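Putative polyphosphate kinase 2 (Pseudomonas aeruginosa PAO1, PDB 3CZP) transfers phosphate from inorganic polyphosphate to AMP to make ADP, using Mg2+ as cofactor, and also converts GMP to GDP less efficiently. Local coordinates at residues 44-49 with 103-109; 149-155 with 208-214. One frame throughout, in Å; residues are numbered along the deposited sequence.

Interaction 1 of 2, residues 44-49 with 103-109; sequences VIILIN and TGIFFGN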
# COMPACT_ATOMS: atom_id res chain seq x y z
N VAL A 44 -7.92 15.34 7.39
CA VAL A 44 -7.33 16.32 8.26
C VAL A 44 -5.86 16.01 8.49
O VAL A 44 -5.52 14.91 8.81
CB VAL A 44 -8.08 16.39 9.60
CG1 VAL A 44 -7.39 17.43 10.55
CG2 VAL A 44 -9.47 16.78 9.34
N ILE A 45 -5.00 17.00 8.23
CA ILE A 45 -3.58 16.83 8.46
C ILE A 45 -3.09 17.88 9.43
O ILE A 45 -3.36 19.07 9.26
CB ILE A 45 -2.76 16.95 7.12
CG1 ILE A 45 -3.32 15.95 6.12
CG2 ILE A 45 -1.16 16.84 7.43
CD1 ILE A 45 -2.85 16.20 4.63
N ILE A 46 -2.36 17.42 10.43
CA ILE A 46 -1.82 18.27 11.48
C ILE A 46 -0.30 18.10 11.54
O ILE A 46 0.18 17.03 11.76
CB ILE A 46 -2.44 17.93 12.88
CG1 ILE A 46 -3.99 17.98 12.87
CG2 ILE A 46 -1.81 18.78 13.96
CD1 ILE A 46 -4.67 17.32 14.15
N LEU A 47 0.42 19.19 11.26
CA LEU A 47 1.89 19.24 11.40
C LEU A 47 2.29 19.82 12.75
O LEU A 47 1.71 20.79 13.22
CB LEU A 47 2.51 20.02 10.28
CG LEU A 47 2.06 19.76 8.81
CD1 LEU A 47 2.91 20.63 7.83
CD2 LEU A 47 2.00 18.29 8.47
N ILE A 48 3.30 19.19 13.33
CA ILE A 48 3.77 19.46 14.69
C ILE A 48 5.24 19.78 14.57
O ILE A 48 5.98 18.94 14.07
CB ILE A 48 3.52 18.22 15.68
CG1 ILE A 48 2.03 17.88 15.71
CG2 ILE A 48 4.12 18.48 17.05
CD1 ILE A 48 1.10 18.97 16.29
N ASN A 49 5.60 21.00 14.96
CA ASN A 49 6.91 21.55 14.80
C ASN A 49 7.24 22.54 15.92
O ASN A 49 6.36 22.87 16.72
CB ASN A 49 6.94 22.31 13.48
CG ASN A 49 6.92 21.37 12.23
OD1 ASN A 49 5.88 21.25 11.57
ND2 ASN A 49 8.06 20.74 11.90
N THR A 103 -7.74 11.60 10.32
CA THR A 103 -6.75 12.55 10.73
C THR A 103 -5.40 11.84 10.81
O THR A 103 -5.27 10.72 11.33
CB THR A 103 -7.05 13.15 12.16
OG1 THR A 103 -8.30 13.82 12.15
CG2 THR A 103 -5.90 14.12 12.67
N GLY A 104 -4.42 12.57 10.31
CA GLY A 104 -3.02 12.17 10.37
C GLY A 104 -2.25 13.28 11.04
O GLY A 104 -2.44 14.46 10.72
N ILE A 105 -1.39 12.91 11.99
CA ILE A 105 -0.56 13.92 12.70
C ILE A 105 0.93 13.58 12.43
O ILE A 105 1.38 12.47 12.69
CB ILE A 105 -0.80 13.90 14.23
CG1 ILE A 105 -2.29 14.10 14.56
CG2 ILE A 105 0.20 14.95 14.93
CD1 ILE A 105 -2.61 14.15 16.06
N PHE A 106 1.63 14.54 11.84
CA PHE A 106 2.99 14.36 11.34
C PHE A 106 4.01 15.11 12.18
O PHE A 106 4.12 16.33 12.11
CB PHE A 106 3.09 14.89 9.90
CG PHE A 106 2.27 14.11 8.88
CD1 PHE A 106 1.55 12.98 9.22
CD2 PHE A 106 2.26 14.51 7.55
CE1 PHE A 106 0.80 12.27 8.21
CE2 PHE A 106 1.55 13.78 6.58
CZ PHE A 106 0.85 12.68 6.91
N PHE A 107 4.83 14.33 12.86
CA PHE A 107 6.06 14.81 13.41
C PHE A 107 7.14 14.61 12.31
O PHE A 107 6.94 13.89 11.29
CB PHE A 107 6.51 13.98 14.62
CG PHE A 107 5.67 14.13 15.89
CD1 PHE A 107 6.05 14.99 16.90
CD2 PHE A 107 4.61 13.29 16.12
CE1 PHE A 107 5.29 15.08 18.09
CE2 PHE A 107 3.87 13.37 17.28
CZ PHE A 107 4.23 14.27 18.28
N GLY A 108 8.31 15.18 12.54
CA GLY A 108 9.45 14.98 11.61
C GLY A 108 9.05 15.15 10.15
O GLY A 108 9.47 14.34 9.29
N ASN A 109 8.25 16.18 9.86
CA ASN A 109 7.63 16.30 8.56
C ASN A 109 8.64 17.04 7.63
O ASN A 109 9.82 17.13 7.93
CB ASN A 109 6.28 17.00 8.73
CG ASN A 109 6.41 18.30 9.53
OD1 ASN A 109 7.24 19.17 9.20
ND2 ASN A 109 5.66 18.40 10.58
O HOH W 1 8.22 17.54 14.53

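Interaction 2 of 2, residues 149-155 with 208-214; sequences LFKFWFH and APWYVVE. With ACT (acetate ion), chain E.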
# COMPACT_ATOMS: atom_id res chain seq x y z
N LEU A 149 -5.67 21.47 6.70
CA LEU A 149 -4.28 21.42 7.06
C LEU A 149 -4.00 22.41 8.17
O LEU A 149 -4.13 23.65 8.00
CB LEU A 149 -3.42 21.76 5.85
CG LEU A 149 -1.91 21.87 6.16
CD1 LEU A 149 -1.34 20.55 6.69
CD2 LEU A 149 -1.15 22.27 4.93
N PHE A 150 -3.64 21.89 9.31
CA PHE A 150 -3.21 22.70 10.44
C PHE A 150 -1.69 22.61 10.58
O PHE A 150 -1.13 21.51 10.47
CB PHE A 150 -3.82 22.14 11.73
CG PHE A 150 -5.31 22.25 11.81
CD1 PHE A 150 -5.91 23.40 12.38
CD2 PHE A 150 -6.13 21.20 11.41
CE1 PHE A 150 -7.29 23.48 12.50
CE2 PHE A 150 -7.49 21.30 11.51
CZ PHE A 150 -8.07 22.44 12.04
N LYS A 151 -1.00 23.73 10.87
CA LYS A 151 0.43 23.69 11.22
C LYS A 151 0.69 24.41 12.57
O LYS A 151 0.42 25.60 12.73
CB LYS A 151 1.28 24.31 10.11
CG LYS A 151 0.93 23.83 8.71
CD LYS A 151 1.87 24.38 7.73
CE LYS A 151 1.26 25.52 6.93
NZ LYS A 151 2.30 25.98 6.15
N PHE A 152 1.26 23.69 13.53
CA PHE A 152 1.49 24.24 14.83
C PHE A 152 2.96 24.30 15.08
O PHE A 152 3.68 23.29 14.94
CB PHE A 152 0.78 23.44 15.94
CG PHE A 152 -0.70 23.47 15.87
CD1 PHE A 152 -1.43 24.56 16.34
CD2 PHE A 152 -1.39 22.38 15.36
CE1 PHE A 152 -2.82 24.54 16.26
CE2 PHE A 152 -2.78 22.35 15.33
CZ PHE A 152 -3.48 23.41 15.74
N TRP A 153 3.38 25.48 15.47
CA TRP A 153 4.72 25.73 15.94
C TRP A 153 4.69 26.01 17.45
O TRP A 153 4.23 27.06 17.89
CB TRP A 153 5.33 26.93 15.19
CG TRP A 153 6.72 27.34 15.69
CD1 TRP A 153 7.01 27.99 16.83
CD2 TRP A 153 7.96 27.09 15.04
NE1 TRP A 153 8.36 28.14 16.97
CE2 TRP A 153 8.96 27.61 15.86
CE3 TRP A 153 8.32 26.47 13.85
CZ2 TRP A 153 10.29 27.58 15.50
CZ3 TRP A 153 9.66 26.43 13.51
CH2 TRP A 153 10.61 26.97 14.32
N PHE A 154 5.19 25.06 18.21
CA PHE A 154 5.32 25.12 19.65
C PHE A 154 6.58 25.90 20.01
O PHE A 154 7.70 25.50 19.61
CB PHE A 154 5.40 23.70 20.22
CG PHE A 154 4.09 22.94 20.11
CD1 PHE A 154 3.24 22.83 21.20
CD2 PHE A 154 3.67 22.42 18.89
CE1 PHE A 154 2.01 22.20 21.07
CE2 PHE A 154 2.45 21.74 18.78
CZ PHE A 154 1.64 21.64 19.85
N HIS A 155 6.40 27.01 20.71
CA HIS A 155 7.49 27.94 20.93
C HIS A 155 7.95 28.04 22.38
O HIS A 155 7.14 28.01 23.29
CB HIS A 155 7.06 29.35 20.52
CG HIS A 155 8.21 30.27 20.38
ND1 HIS A 155 9.27 30.01 19.54
CD2 HIS A 155 8.51 31.43 21.01
CE1 HIS A 155 10.15 30.99 19.63
NE2 HIS A 155 9.71 31.86 20.53
N ALA A 208 -3.99 27.66 4.87
CA ALA A 208 -3.22 26.78 5.72
C ALA A 208 -2.22 27.65 6.55
O ALA A 208 -1.04 27.80 6.20
CB ALA A 208 -2.53 25.72 4.89
N PRO A 209 -2.74 28.29 7.63
CA PRO A 209 -1.95 29.18 8.48
C PRO A 209 -0.95 28.41 9.34
O PRO A 209 -1.18 27.24 9.66
CB PRO A 209 -3.00 29.82 9.37
CG PRO A 209 -4.30 29.50 8.75
CD PRO A 209 -4.14 28.24 8.06
N TRP A 210 0.10 29.10 9.78
CA TRP A 210 0.91 28.58 10.88
C TRP A 210 0.32 29.15 12.15
O TRP A 210 0.02 30.36 12.22
CB TRP A 210 2.38 29.04 10.77
CG TRP A 210 3.22 28.14 10.01
CD1 TRP A 210 3.59 28.28 8.71
CD2 TRP A 210 3.81 26.94 10.47
NE1 TRP A 210 4.40 27.23 8.33
CE2 TRP A 210 4.55 26.40 9.41
CE3 TRP A 210 3.78 26.26 11.70
CZ2 TRP A 210 5.24 25.21 9.52
CZ3 TRP A 210 4.50 25.07 11.82
CH2 TRP A 210 5.20 24.55 10.74
N TYR A 211 0.26 28.32 13.19
CA TYR A 211 -0.20 28.80 14.50
C TYR A 211 0.99 28.66 15.45
O TYR A 211 1.45 27.56 15.69
CB TYR A 211 -1.39 27.98 14.96
CG TYR A 211 -2.62 28.06 14.05
CD1 TYR A 211 -3.46 29.13 14.12
CD2 TYR A 211 -2.91 27.06 13.14
CE1 TYR A 211 -4.57 29.24 13.31
CE2 TYR A 211 -4.03 27.13 12.34
CZ TYR A 211 -4.85 28.25 12.43
OH TYR A 211 -6.00 28.36 11.65
N VAL A 212 1.49 29.79 15.95
CA VAL A 212 2.60 29.82 16.90
C VAL A 212 2.01 29.81 18.31
O VAL A 212 1.28 30.71 18.72
CB VAL A 212 3.52 31.04 16.69
CG1 VAL A 212 4.66 31.02 17.74
CG2 VAL A 212 4.06 31.08 15.24
N VAL A 213 2.25 28.73 19.02
CA VAL A 213 1.64 28.53 20.34
C VAL A 213 2.74 28.52 21.38
O VAL A 213 3.63 27.66 21.30
CB VAL A 213 0.89 27.18 20.40
CG1 VAL A 213 0.17 27.01 21.80
CG2 VAL A 213 -0.12 27.08 19.23
N GLU A 214 2.70 29.46 22.32
CA GLU A 214 3.67 29.48 23.41
C GLU A 214 3.55 28.21 24.29
O GLU A 214 2.47 27.88 24.79
CB GLU A 214 3.51 30.75 24.27
CG GLU A 214 4.65 30.87 25.28
CD GLU A 214 4.66 32.19 26.05
OE1 GLU A 214 3.83 33.08 25.73
OE2 GLU A 214 5.54 32.33 26.95
C ACT E . -7.27 26.15 8.69
O ACT E . -7.43 26.35 9.91
OXT ACT E . -6.33 25.37 8.43
CH3 ACT E . -8.11 26.81 7.62

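Interaction 1 of 2, residues 44-49 with 103-109
Two parallel strands pair in the middle of the five-stranded sheet of the N-terminal PPK2 domain, a P-loop NTPase-like alpha/beta fold with strand order 2-3-1-4-5. Strand 44-50 is central, and 103-107 lies between it and strand 72-76. The segment axes approach to 4.8 Å at 19°. Ile46 hydrogen-bonds to the residues on each side of its partner Ile105, N to Gly104 O (3.0 Å) and O to Phe106 N (2.9 Å), as in a parallel ladder; Gly104 N to Val44 O (3.0 Å) and Ile48 N to Phe106 O (3.2 Å) continue it.

Beta-branched Val and Ile favour the extended backbone and fill the buried space between sheet and helices. Ile46, Ile48 and Ile105 share one face, where Ile48 CG1 meets Ile105 CG2 at 3.5 Å and helix 56-66 packs Val60 against Ile48, Ile105 and Phe107. On the face carrying Ile45, Leu47 and Phe106, Ile45 CG2 lies over the Phe106 ring, 4.1 Å from its CD2. Gly104 leaves room for that ring: an ideal CB would sit 3.4 Å from Phe106 CE1, crowding it. The Phe107 ring makes a cation-pi contact with Arg327 of the second subunit.

Beyond the strand, Gly108 turns with positive phi, easiest for glycine, and Asn109 is the N-cap of helix 110-119, its OD1 making a weak hydrogen bond to Tyr111 N. ND2 donates in three more hydrogen bonds: Asn109 ND2 to Asn49 OD1 and to Phe106 O (both 3.0 Å), and Asn49 ND2 to Asn109 OD1 (3.2 Å). A water accepts from Gly108 N (3.1 Å) and donates to Ile48 O (2.7 Å).

Interaction 2 of 2, residues 149-155 with 208-214
Strand 210-214, outermost in this chain, is joined in parallel to strand 148-155, extending the P-loop NTPase-like sheet. Four short hydrogen bonds run from Tyr211 onward: Tyr211 N to Lys151 O, Trp153 N to Tyr211 O and Val213 N to Trp153 O are each 2.8 Å, and His155 N to Val213 O is 2.9 Å. Before them Lys151 N and Pro209 O, 3.7 Å apart, are left without partners.

Aromatic and apolar contacts fill both faces. The aliphatic part of Lys151 lies on an indole: its CB sits 3.6 Å from the centroid of the Trp210 six-membered ring, a CH-pi contact over the face. On the other face Phe152 CD1 meets Tyr211 CB at 3.7 Å. Beta-branched Val212 and Val213 favour the extended strand while reaching opposite faces.

The polar ends find their partners outside the two strands. Lys151 carries its NZ to a salt bridge with Glu139 and hydrogen bonds to Thr203 O and Tyr111 OH; Trp210 NE1 hydrogen-bonds to Thr203 OG1. Glu214 OE2 hydrogen-bonds to Gln160 NE2, and OE1 to His11 ND1 and Gly10 N. Tyr211 OH donates to O of an acetate, probably from the crystallisation liquor, at 3.0 Å.

Helix 186-203 covers the face of Trp153, Trp210 and Val212 through Leu200, with Phe4 stacked on Trp153 and His155; helix 218-238 covers the opposite face, setting Ile228 on Phe152 and Tyr211.

How the interactions relate
The two interactions belong to one sheet, their centres about 11 Å apart, and meet where strands 44-50 and 148-155 run side by side. Probable hydrogen bonds from Phe150 N to Ile45 O (2.8 Å) and from Phe154 N to Asn49 O (2.9 Å) join them, and Trp210 CH2 packs 3.5 Å from Asn49 OD1. Tyr111, in the helix capped by Asn109, touches Leu47 and Asn49, and its OH hydrogen-bonds to Lys151 NZ. With these joining bonds, the two contacts account for four neighbouring strands, in the order 3-1-4-5. This domain seems catalytically inactive and might serve dimerization; the second subunit reaches interaction 1 at Phe107, whereas no other protein chain of the assembly touches interaction 2.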